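Proline iminopeptidase-related protein (Thermus thermophilus, PDB 2YYS) is of unknown function but belongs to the S33 alpha/beta hydrolase family, whose members are generally assigned peptidase activity. Local coordinates at residues A[95-101]-A[118-124]; A[113-117]-A[218-222]; A[127-133]-A[230-236]; A[150-154]-A[201-207]. All coordinates share one frame; numbering follows the deposited sequence.

How the contacts relate
Contacts 1 and 2 share the parallel part of the central mixed sheet: contact 1 pairs strands 97-102 and 119-125 in the buried core, and contact 2, only partly buried, ties the end of helix 105-115 to the approach to strand 221-226. They touch directly, through L124 N and Y222 O and through A119 O and R219 NH2. Partly buried contact 3 lies in the loops that follow strands 119-125 and 221-226 and combines aromatic packing with side-chain hydrogen bonds. Contact 4 is a surface contact among the inserted helices and meets contact 3 where F131 and P132 pack on L205 and W206. Backbone pairing thus dominates contact 1, whereas side chains and bridging waters carry contacts 3 and 4, beyond the strand ends.

Contact 1: residues A[95-101]-A[118-124]; sequences ERFGLLA and QAEGAIL
With F97 CG wedged between its own backbone N and carbonyl carbon (chi1 53°), the ring turns over the start of the partner strand: Q118 O and A119 CA lie over one ring face, toward its rim, and F97 CE1 comes 4.0 Å from A119 CB. L99 follows on that side of the sheet, its CB 3.8 Å from A122 CB. On the opposite side, L100 and I123 run alongside each other in the same direction, and L100 CD2 reaches I123 CD1 at 3.9 Å. The two strands are parallel, their axes 4.5 Å apart and inclined by 18°, and helix 105-115 connects them in a beta-alpha-beta unit of the alpha/beta hydrolase fold. That helix covers L99 and A119, whereas helix 262-274 covers L100 and I123. A beta bulge shifts the register by one residue: F97 pairs with A119, but L99 with A122. E120 N donates to F97 O at 2.8 Å, and past the bulge L99 N reaches G121 O at 2.9 Å through a bent bond (137°). At the exposed end, the E120 carboxylate lies against R96, E120 CD 3.5 Å from R96 CB, while R96 NE and E120 OE2 remain 4.2 Å apart, beyond a salt bridge.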
# COMPACT_ATOMS: atom_id res chain seq x y z
N GLU A 95 -9.58 -2.11 -19.21
CA GLU A 95 -9.95 -0.71 -19.46
C GLU A 95 -10.29 0.03 -18.19
O GLU A 95 -9.82 1.14 -17.97
CB GLU A 95 -11.17 -0.65 -20.36
CG GLU A 95 -10.90 -0.75 -21.84
CD GLU A 95 -12.20 -0.70 -22.60
OE1 GLU A 95 -12.74 0.42 -22.76
OE2 GLU A 95 -12.72 -1.79 -22.95
N ARG A 96 -11.14 -0.57 -17.37
CA ARG A 96 -11.54 0.02 -16.09
C ARG A 96 -11.20 -0.97 -14.98
O ARG A 96 -11.20 -2.18 -15.18
CB ARG A 96 -13.05 0.32 -16.10
CG ARG A 96 -13.47 1.47 -17.06
CD ARG A 96 -15.00 1.64 -17.23
NE ARG A 96 -15.53 0.53 -18.01
CZ ARG A 96 -15.48 0.43 -19.34
NH1 ARG A 96 -14.95 1.41 -20.07
NH2 ARG A 96 -15.96 -0.65 -19.95
N PHE A 97 -10.92 -0.46 -13.79
CA PHE A 97 -10.47 -1.30 -12.67
C PHE A 97 -10.59 -0.54 -11.36
O PHE A 97 -10.54 0.67 -11.35
CB PHE A 97 -9.01 -1.70 -12.88
CG PHE A 97 -8.11 -0.54 -13.14
CD1 PHE A 97 -7.56 0.17 -12.08
CD2 PHE A 97 -7.81 -0.14 -14.43
CE1 PHE A 97 -6.73 1.24 -12.31
CE2 PHE A 97 -6.98 0.93 -14.67
CZ PHE A 97 -6.44 1.64 -13.60
N GLY A 98 -10.76 -1.27 -10.26
CA GLY A 98 -10.57 -0.72 -8.92
C GLY A 98 -9.16 -0.93 -8.40
O GLY A 98 -8.32 -1.58 -9.04
N LEU A 99 -8.91 -0.38 -7.22
CA LEU A 99 -7.60 -0.44 -6.60
C LEU A 99 -7.70 -0.94 -5.16
O LEU A 99 -8.61 -0.56 -4.43
CB LEU A 99 -6.97 0.94 -6.59
CG LEU A 99 -6.70 1.55 -7.97
CD1 LEU A 99 -6.59 3.05 -7.87
CD2 LEU A 99 -5.43 1.00 -8.56
N LEU A 100 -6.75 -1.78 -4.78
CA LEU A 100 -6.48 -2.14 -3.40
C LEU A 100 -5.07 -1.68 -3.10
O LEU A 100 -4.14 -2.07 -3.80
CB LEU A 100 -6.56 -3.65 -3.19
CG LEU A 100 -7.79 -4.39 -3.70
CD1 LEU A 100 -7.62 -5.88 -3.44
CD2 LEU A 100 -9.06 -3.89 -3.04
N ALA A 101 -4.90 -0.85 -2.06
CA ALA A 101 -3.61 -0.31 -1.68
C ALA A 101 -3.27 -0.59 -0.22
O ALA A 101 -4.17 -0.71 0.61
CB ALA A 101 -3.58 1.19 -1.92
N GLN A 118 -10.43 5.94 -15.56
CA GLN A 118 -10.46 4.48 -15.69
C GLN A 118 -10.46 3.77 -14.33
O GLN A 118 -10.98 2.66 -14.22
CB GLN A 118 -9.24 3.97 -16.47
CG GLN A 118 -9.17 4.42 -17.91
CD GLN A 118 -8.29 5.65 -18.09
OE1 GLN A 118 -8.30 6.56 -17.27
NE2 GLN A 118 -7.52 5.67 -19.18
N ALA A 119 -9.85 4.39 -13.32
CA ALA A 119 -9.89 3.86 -11.96
C ALA A 119 -11.25 4.14 -11.32
O ALA A 119 -11.65 5.27 -11.19
CB ALA A 119 -8.79 4.48 -11.14
N GLU A 120 -11.95 3.09 -10.92
CA GLU A 120 -13.36 3.17 -10.55
C GLU A 120 -13.60 3.29 -9.04
O GLU A 120 -14.70 3.63 -8.61
CB GLU A 120 -14.09 1.95 -11.08
CG GLU A 120 -14.05 1.82 -12.60
CD GLU A 120 -14.88 0.65 -13.10
OE1 GLU A 120 -14.56 -0.50 -12.74
OE2 GLU A 120 -15.86 0.88 -13.85
N GLY A 121 -12.57 3.02 -8.26
CA GLY A 121 -12.66 3.09 -6.81
C GLY A 121 -11.43 2.52 -6.13
O GLY A 121 -10.51 2.04 -6.79
N ALA A 122 -11.40 2.55 -4.80
CA ALA A 122 -10.26 2.01 -4.07
C ALA A 122 -10.58 1.65 -2.64
O ALA A 122 -11.47 2.23 -2.02
CB ALA A 122 -9.07 2.98 -4.12
N ILE A 123 -9.85 0.66 -2.14
CA ILE A 123 -9.80 0.35 -0.74
C ILE A 123 -8.36 0.62 -0.31
O ILE A 123 -7.42 0.02 -0.85
CB ILE A 123 -10.22 -1.11 -0.47
CG1 ILE A 123 -11.66 -1.32 -0.95
CG2 ILE A 123 -10.10 -1.44 1.00
CD1 ILE A 123 -12.16 -2.78 -0.93
N LEU A 124 -8.21 1.55 0.62
CA LEU A 124 -6.92 1.91 1.20
C LEU A 124 -6.75 1.21 2.55
O LEU A 124 -7.45 1.51 3.52
CB LEU A 124 -6.84 3.43 1.38
CG LEU A 124 -7.30 4.30 0.21
CD1 LEU A 124 -7.17 5.80 0.55
CD2 LEU A 124 -6.52 3.99 -1.04

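Contact 2: residues A[113-117]-A[218-222]; sequences LRRFP and RRPLY
R219 lays its guanidinium under L113, whose CD2 sits over the centre of the group, 3.8 Å from R219 CZ. This joins the last turn of helix 105-115, the connecting helix of a beta-alpha-beta unit of the alpha/beta hydrolase fold, to the segment that leads into strand 221-226. The tight part has two layers. Deeper in, L113 CD1 meets L221 CD1 at 3.6 Å, the two side chains running antiparallel, branch beside branch, above A122, which both touch. Farther out, a bend at chi3 (-65°) swings the arginine head to the carboxyl end of the helix, where backbone carbonyls lack a further turn to donate to them. R219 NH1 donates a hydrogen bond to L113 O at 2.8 Å; the donor stands 61° out of the carbonyl plane, so the bond does not follow a lone pair. NH2 of R219 adds a weak bond to the same L113 O at 3.1 Å. The carboxyl end of the helix would probably stabilise the arginine's positive charge, and E217 pairs with R219 NE. A methionine in place of R219 would probably leave L113 O and the carbonyl of A119, another acceptor of NH2, without their donor and E217 without its mate. The solvent side is looser: R114 and R115 leave the contact and form salt bridges with E111 and E83, and exposed P117 merely brings its CA within 3.8 Å of R219 NH2. That same NH2 makes a second weak bond to F116 O, 3.3 Å away at the guanidinium edge and in its plane.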
# COMPACT_ATOMS: atom_id res chain seq x y z
N LEU A 113 -6.29 7.49 -9.07
CA LEU A 113 -7.67 7.98 -9.10
C LEU A 113 -7.77 9.42 -9.60
O LEU A 113 -8.63 9.73 -10.42
CB LEU A 113 -8.31 7.89 -7.71
CG LEU A 113 -8.72 6.51 -7.24
CD1 LEU A 113 -8.93 6.54 -5.73
CD2 LEU A 113 -9.97 6.04 -7.93
N ARG A 114 -6.89 10.29 -9.13
CA ARG A 114 -6.98 11.70 -9.46
C ARG A 114 -6.76 11.92 -10.96
O ARG A 114 -7.48 12.69 -11.59
CB ARG A 114 -5.96 12.49 -8.66
CG ARG A 114 -6.12 14.00 -8.78
CD ARG A 114 -5.07 14.80 -8.03
NE ARG A 114 -3.71 14.55 -8.53
CZ ARG A 114 -3.17 15.06 -9.64
NH1 ARG A 114 -3.86 15.87 -10.44
NH2 ARG A 114 -1.93 14.75 -9.96
N ARG A 115 -5.78 11.21 -11.52
CA ARG A 115 -5.39 11.42 -12.90
C ARG A 115 -6.17 10.57 -13.90
O ARG A 115 -6.20 10.89 -15.07
CB ARG A 115 -3.89 11.14 -13.08
CG ARG A 115 -3.03 12.09 -12.26
CD ARG A 115 -1.56 11.79 -12.29
NE ARG A 115 -1.07 11.70 -13.65
CZ ARG A 115 0.11 11.23 -14.00
NH1 ARG A 115 0.98 10.80 -13.08
NH2 ARG A 115 0.45 11.20 -15.28
N PHE A 116 -6.81 9.50 -13.45
CA PHE A 116 -7.30 8.49 -14.39
C PHE A 116 -8.74 8.05 -14.08
O PHE A 116 -8.99 7.34 -13.11
CB PHE A 116 -6.33 7.31 -14.46
CG PHE A 116 -5.01 7.67 -15.09
CD1 PHE A 116 -4.94 8.00 -16.44
CD2 PHE A 116 -3.85 7.75 -14.32
CE1 PHE A 116 -3.72 8.37 -17.03
CE2 PHE A 116 -2.62 8.12 -14.90
CZ PHE A 116 -2.56 8.43 -16.26
N PRO A 117 -9.69 8.49 -14.91
CA PRO A 117 -11.10 8.13 -14.71
C PRO A 117 -11.38 6.63 -14.94
O PRO A 117 -12.43 6.13 -14.53
CB PRO A 117 -11.85 9.05 -15.70
CG PRO A 117 -10.87 9.36 -16.75
CD PRO A 117 -9.51 9.36 -16.08
N ARG A 218 -15.86 11.42 -5.27
CA ARG A 218 -17.15 10.94 -5.72
C ARG A 218 -17.20 9.41 -5.83
O ARG A 218 -18.15 8.79 -5.40
CB ARG A 218 -17.42 11.54 -7.10
CG ARG A 218 -18.71 11.08 -7.75
CD ARG A 218 -19.31 12.14 -8.65
NE ARG A 218 -20.41 11.63 -9.48
CZ ARG A 218 -21.62 11.25 -9.05
NH1 ARG A 218 -21.95 11.28 -7.76
NH2 ARG A 218 -22.52 10.83 -9.93
N ARG A 219 -16.17 8.82 -6.43
CA ARG A 219 -16.08 7.37 -6.55
C ARG A 219 -15.97 6.72 -5.17
O ARG A 219 -15.50 7.33 -4.22
CB ARG A 219 -14.87 6.97 -7.40
CG ARG A 219 -15.05 7.19 -8.91
CD ARG A 219 -13.73 7.22 -9.67
NE ARG A 219 -12.93 8.36 -9.26
CZ ARG A 219 -11.82 8.78 -9.85
NH1 ARG A 219 -11.22 9.86 -9.37
NH2 ARG A 219 -11.30 8.15 -10.90
N PRO A 220 -16.43 5.48 -5.07
CA PRO A 220 -16.35 4.71 -3.82
C PRO A 220 -14.92 4.49 -3.33
O PRO A 220 -14.08 3.98 -4.06
CB PRO A 220 -17.01 3.38 -4.17
CG PRO A 220 -17.27 3.38 -5.61
CD PRO A 220 -17.10 4.73 -6.15
N LEU A 221 -14.68 4.87 -2.08
CA LEU A 221 -13.38 4.83 -1.44
C LEU A 221 -13.61 4.40 0.01
O LEU A 221 -14.52 4.90 0.67
CB LEU A 221 -12.77 6.23 -1.52
CG LEU A 221 -11.26 6.48 -1.59
CD1 LEU A 221 -10.61 5.67 -2.64
CD2 LEU A 221 -11.01 7.95 -1.88
N TYR A 222 -12.79 3.48 0.50
CA TYR A 222 -12.90 2.97 1.86
C TYR A 222 -11.52 2.96 2.51
O TYR A 222 -10.53 2.65 1.85
CB TYR A 222 -13.45 1.54 1.86
CG TYR A 222 -14.79 1.34 2.52
CD1 TYR A 222 -15.95 1.83 1.93
CD2 TYR A 222 -14.90 0.65 3.74
CE1 TYR A 222 -17.20 1.64 2.52
CE2 TYR A 222 -16.16 0.46 4.36
CZ TYR A 222 -17.31 0.96 3.73
OH TYR A 222 -18.57 0.79 4.30

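Contact 3: residues A[127-133]-A[230-236]; sequences PWVNFPW and GTSYPYA
W133 overlaps Y235: the tyrosine CB stands over the centre of the indole six-membered ring, 3.5 Å from its centroid and only 3° off the ring normal. The tyrosine ring runs on past the five-membered ring, the planes inclined by 40°. Its far end is held by N130, whose ND2 donates to Y235 OH at 3.1 Å with the hydroxyl near the amide plane, while N130 CB rests over a face of the phenol ring and V129 CG2 comes to its edge. T211 also bonds to the hydroxyl. N130 is the N-cap of helix 131-141, its OD1 accepting from W133 N at 3.0 Å, so both ends of the amide are engaged. A leucine in place of Y235 would probably leave N130 ND2 without its hydroxyl mate and open a gap beside N130 CB. These are the loops after strands 119-125 and 221-226 of the alpha/beta hydrolase fold. D229 and H255 stand where relatives usually carry the acid and histidine of a catalytic triad, but G103, whose backbone bonds to W128, occupies the usual nucleophile position, and no catalytic role is established here. T231 OG1, bonded to D229, accepts from W128 NE1 at 2.9 Å, and the W128 ring meets H255. With OG anti to the backbone N (chi1 -172°), S232 donates to P127 O at 2.8 Å; a water donates to that oxygen and to S232 O.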
# COMPACT_ATOMS: atom_id res chain seq x y z
N PRO A 127 -3.30 3.32 5.15
CA PRO A 127 -2.71 4.31 4.24
C PRO A 127 -1.60 5.11 4.91
O PRO A 127 -1.71 5.46 6.10
CB PRO A 127 -3.89 5.21 3.89
CG PRO A 127 -4.79 5.10 5.12
CD PRO A 127 -4.70 3.64 5.48
N TRP A 128 -0.53 5.35 4.16
CA TRP A 128 0.52 6.30 4.50
C TRP A 128 0.41 7.47 3.53
O TRP A 128 0.53 7.28 2.31
CB TRP A 128 1.93 5.71 4.35
CG TRP A 128 2.30 4.58 5.28
CD1 TRP A 128 1.49 3.96 6.19
CD2 TRP A 128 3.58 3.93 5.38
NE1 TRP A 128 2.18 2.97 6.84
CE2 TRP A 128 3.46 2.93 6.36
CE3 TRP A 128 4.80 4.10 4.73
CZ2 TRP A 128 4.52 2.11 6.71
CZ3 TRP A 128 5.86 3.28 5.08
CH2 TRP A 128 5.71 2.29 6.06
N VAL A 129 0.18 8.67 4.05
CA VAL A 129 0.15 9.86 3.21
C VAL A 129 1.02 11.01 3.71
O VAL A 129 1.40 11.87 2.93
CB VAL A 129 -1.28 10.39 3.04
CG1 VAL A 129 -2.19 9.33 2.41
CG2 VAL A 129 -1.86 10.85 4.35
N ASN A 130 1.31 11.03 5.00
CA ASN A 130 2.04 12.11 5.63
C ASN A 130 3.33 11.55 6.22
O ASN A 130 3.33 11.00 7.31
CB ASN A 130 1.19 12.80 6.71
CG ASN A 130 1.85 14.06 7.26
OD1 ASN A 130 3.06 14.22 7.17
ND2 ASN A 130 1.06 14.96 7.84
N PHE A 131 4.42 11.69 5.47
CA PHE A 131 5.70 11.15 5.90
C PHE A 131 6.36 11.95 7.03
O PHE A 131 6.95 11.33 7.91
CB PHE A 131 6.64 10.95 4.71
CG PHE A 131 6.35 9.70 3.95
CD1 PHE A 131 7.02 8.51 4.25
CD2 PHE A 131 5.36 9.67 2.98
CE1 PHE A 131 6.73 7.34 3.57
CE2 PHE A 131 5.07 8.49 2.30
CZ PHE A 131 5.76 7.33 2.60
N PRO A 132 6.29 13.28 7.03
CA PRO A 132 6.72 14.02 8.23
C PRO A 132 6.04 13.53 9.50
O PRO A 132 6.70 13.45 10.51
CB PRO A 132 6.33 15.47 7.91
CG PRO A 132 6.48 15.54 6.41
CD PRO A 132 5.94 14.19 5.93
N TRP A 133 4.75 13.21 9.44
CA TRP A 133 4.04 12.65 10.60
C TRP A 133 4.64 11.30 11.01
O TRP A 133 4.89 11.06 12.19
CB TRP A 133 2.54 12.50 10.29
CG TRP A 133 1.76 11.89 11.40
CD1 TRP A 133 1.28 12.52 12.52
CD2 TRP A 133 1.38 10.51 11.53
NE1 TRP A 133 0.62 11.62 13.33
CE2 TRP A 133 0.67 10.38 12.75
CE3 TRP A 133 1.57 9.36 10.73
CZ2 TRP A 133 0.15 9.15 13.19
CZ3 TRP A 133 1.05 8.14 11.17
CH2 TRP A 133 0.35 8.05 12.39
N GLY A 230 0.82 1.92 14.42
CA GLY A 230 1.50 3.18 14.66
C GLY A 230 2.12 3.84 13.43
O GLY A 230 2.64 4.95 13.57
N THR A 231 2.08 3.19 12.27
CA THR A 231 2.51 3.80 11.01
C THR A 231 1.39 4.48 10.23
O THR A 231 1.66 5.16 9.24
CB THR A 231 3.17 2.78 10.05
OG1 THR A 231 2.19 1.87 9.53
CG2 THR A 231 4.18 1.92 10.76
N SER A 232 0.14 4.31 10.67
CA SER A 232 -1.02 4.81 9.93
C SER A 232 -2.09 5.48 10.80
O SER A 232 -2.65 6.48 10.39
CB SER A 232 -1.69 3.65 9.18
OG SER A 232 -2.71 4.12 8.30
N TYR A 233 -2.38 4.91 11.98
CA TYR A 233 -3.43 5.40 12.87
C TYR A 233 -2.81 6.15 14.04
O TYR A 233 -1.79 5.69 14.59
CB TYR A 233 -4.30 4.22 13.38
CG TYR A 233 -5.58 4.70 14.02
CD1 TYR A 233 -6.66 5.08 13.24
CD2 TYR A 233 -5.69 4.85 15.40
CE1 TYR A 233 -7.82 5.58 13.81
CE2 TYR A 233 -6.86 5.34 15.98
CZ TYR A 233 -7.92 5.70 15.17
OH TYR A 233 -9.08 6.20 15.71
N PRO A 234 -3.39 7.27 14.49
CA PRO A 234 -4.68 7.82 14.04
C PRO A 234 -4.68 8.77 12.83
O PRO A 234 -5.74 9.31 12.55
CB PRO A 234 -5.16 8.60 15.27
CG PRO A 234 -3.90 9.07 15.94
CD PRO A 234 -2.83 8.05 15.61
N TYR A 235 -3.57 8.96 12.13
CA TYR A 235 -3.58 9.89 10.99
C TYR A 235 -4.58 9.48 9.90
O TYR A 235 -5.08 10.33 9.18
CB TYR A 235 -2.19 10.08 10.39
CG TYR A 235 -2.10 11.39 9.66
CD1 TYR A 235 -1.82 12.57 10.34
CD2 TYR A 235 -2.36 11.47 8.30
CE1 TYR A 235 -1.78 13.79 9.68
CE2 TYR A 235 -2.33 12.66 7.63
CZ TYR A 235 -2.03 13.82 8.32
OH TYR A 235 -2.01 15.01 7.63
N ALA A 236 -4.88 8.18 9.80
CA ALA A 236 -5.83 7.68 8.82
C ALA A 236 -7.22 8.30 9.00
O ALA A 236 -8.00 8.32 8.05
CB ALA A 236 -5.91 6.14 8.87
O HOH W 1 -2.36 7.67 7.78

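Contact 4: residues A[150-154]-A[201-207]; sequences PEENL and LRNGLWR
E151 OE2 and L201 O both accept from one water, at 2.9 Å and 2.7 Å from the water oxygen, and the backbone N of W206 donates to it at 3.1 Å, so the water joins the two segments. The other carboxylate oxygen, E151 OE1, accepts a hydrogen bond from R207 NH1 at 3.0 Å, part of a salt bridge. The oxygen lies in the guanidinium plane, whereas the nitrogen approaches on the syn side, 34° out of the carboxylate plane. A bend at chi3 folds the R207 head back over G204, whose CA is 3.3 Å above the guanidinium plane. G204 ends helix 195-202 in a Schellman motif.

Beside these polar groups the contact is mostly apolar. L154, with CG anti to the backbone N (chi1 -173°), sets CD2 over the five-membered ring of W206, 3.6 Å from its centroid and 9° off the normal, a CH-pi contact. P150 CB lies against the carbonyl oxygen W206 O at 3.5 Å. F131 meets the W206 ring edge-to-face, tying the pair to helix 131-141. All these helices lie in the sequence between strands 119-125 and 221-226, consistent with the helical cap that S33 hydrolases insert there.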
# COMPACT_ATOMS: atom_id res chain seq x y z
N PRO A 150 11.61 16.71 9.29
CA PRO A 150 11.30 15.28 9.26
C PRO A 150 12.48 14.35 8.96
O PRO A 150 12.53 13.27 9.52
CB PRO A 150 10.23 15.17 8.17
CG PRO A 150 10.37 16.40 7.33
CD PRO A 150 10.92 17.46 8.21
N GLU A 151 13.40 14.76 8.09
CA GLU A 151 14.57 13.94 7.78
C GLU A 151 15.53 13.88 8.96
O GLU A 151 16.19 12.86 9.16
CB GLU A 151 15.25 14.45 6.50
CG GLU A 151 14.35 14.30 5.28
CD GLU A 151 14.95 14.83 3.98
OE1 GLU A 151 15.20 16.05 3.87
OE2 GLU A 151 15.14 14.03 3.05
N GLU A 152 15.58 14.94 9.76
CA GLU A 152 16.33 14.95 11.02
C GLU A 152 15.67 14.05 12.08
O GLU A 152 16.35 13.42 12.88
CB GLU A 152 16.46 16.39 11.57
CG GLU A 152 17.88 16.84 11.91
CD GLU A 152 17.93 18.01 12.91
OE1 GLU A 152 17.07 18.92 12.82
OE2 GLU A 152 18.83 18.00 13.79
N ASN A 153 14.34 13.99 12.09
CA ASN A 153 13.65 13.08 13.00
C ASN A 153 14.03 11.65 12.70
O ASN A 153 14.32 10.88 13.60
CB ASN A 153 12.14 13.25 12.92
CG ASN A 153 11.64 14.39 13.75
OD1 ASN A 153 10.66 15.04 13.42
ND2 ASN A 153 12.33 14.65 14.85
N LEU A 154 14.04 11.31 11.42
CA LEU A 154 14.41 9.98 10.97
C LEU A 154 15.86 9.65 11.36
O LEU A 154 16.12 8.60 11.94
CB LEU A 154 14.24 9.88 9.46
CG LEU A 154 14.44 8.51 8.82
CD1 LEU A 154 13.36 7.51 9.26
CD2 LEU A 154 14.43 8.68 7.31
N LEU A 201 14.19 7.87 -0.92
CA LEU A 201 14.80 8.58 0.21
C LEU A 201 15.60 9.79 -0.26
O LEU A 201 15.44 10.90 0.25
CB LEU A 201 15.72 7.64 1.02
CG LEU A 201 16.56 8.24 2.17
CD1 LEU A 201 15.69 8.77 3.29
CD2 LEU A 201 17.56 7.21 2.72
N ARG A 202 16.45 9.56 -1.26
CA ARG A 202 17.27 10.60 -1.86
C ARG A 202 16.42 11.68 -2.53
O ARG A 202 16.74 12.85 -2.45
CB ARG A 202 18.24 9.95 -2.85
CG ARG A 202 19.04 10.86 -3.77
CD ARG A 202 19.81 10.05 -4.85
NE ARG A 202 20.94 10.75 -5.47
CZ ARG A 202 20.83 11.77 -6.33
NH1 ARG A 202 19.64 12.26 -6.69
NH2 ARG A 202 21.94 12.32 -6.84
N ASN A 203 15.31 11.29 -3.17
CA ASN A 203 14.44 12.23 -3.85
C ASN A 203 13.51 13.01 -2.91
O ASN A 203 12.71 13.80 -3.39
CB ASN A 203 13.64 11.53 -4.95
CG ASN A 203 14.53 10.99 -6.09
OD1 ASN A 203 15.70 11.35 -6.20
ND2 ASN A 203 13.97 10.12 -6.92
N GLY A 204 13.61 12.80 -1.60
CA GLY A 204 12.86 13.58 -0.61
C GLY A 204 11.53 13.00 -0.13
O GLY A 204 10.62 13.76 0.25
N LEU A 205 11.41 11.67 -0.10
CA LEU A 205 10.16 11.02 0.28
C LEU A 205 9.71 11.38 1.69
O LEU A 205 8.53 11.56 1.93
CB LEU A 205 10.27 9.49 0.19
CG LEU A 205 9.00 8.70 0.57
CD1 LEU A 205 7.90 8.93 -0.44
CD2 LEU A 205 9.29 7.23 0.68
N TRP A 206 10.65 11.48 2.61
CA TRP A 206 10.32 11.82 3.99
C TRP A 206 9.81 13.25 4.21
O TRP A 206 9.27 13.54 5.28
CB TRP A 206 11.50 11.49 4.91
CG TRP A 206 11.59 10.03 5.05
CD1 TRP A 206 12.37 9.19 4.32
CD2 TRP A 206 10.82 9.21 5.92
NE1 TRP A 206 12.15 7.89 4.70
CE2 TRP A 206 11.19 7.87 5.69
CE3 TRP A 206 9.84 9.47 6.89
CZ2 TRP A 206 10.64 6.80 6.39
CZ3 TRP A 206 9.29 8.41 7.59
CH2 TRP A 206 9.69 7.09 7.33
N ARG A 207 9.97 14.12 3.21
CA ARG A 207 9.34 15.44 3.23
C ARG A 207 7.92 15.43 2.65
O ARG A 207 7.21 16.42 2.76
CB ARG A 207 10.20 16.46 2.48
CG ARG A 207 11.58 16.66 3.09
CD ARG A 207 12.38 17.82 2.48
NE ARG A 207 12.49 17.71 1.02
CZ ARG A 207 13.48 17.09 0.36
NH1 ARG A 207 14.48 16.49 0.99
NH2 ARG A 207 13.46 17.06 -0.97
O HOH W 2 13.71 11.61 2.21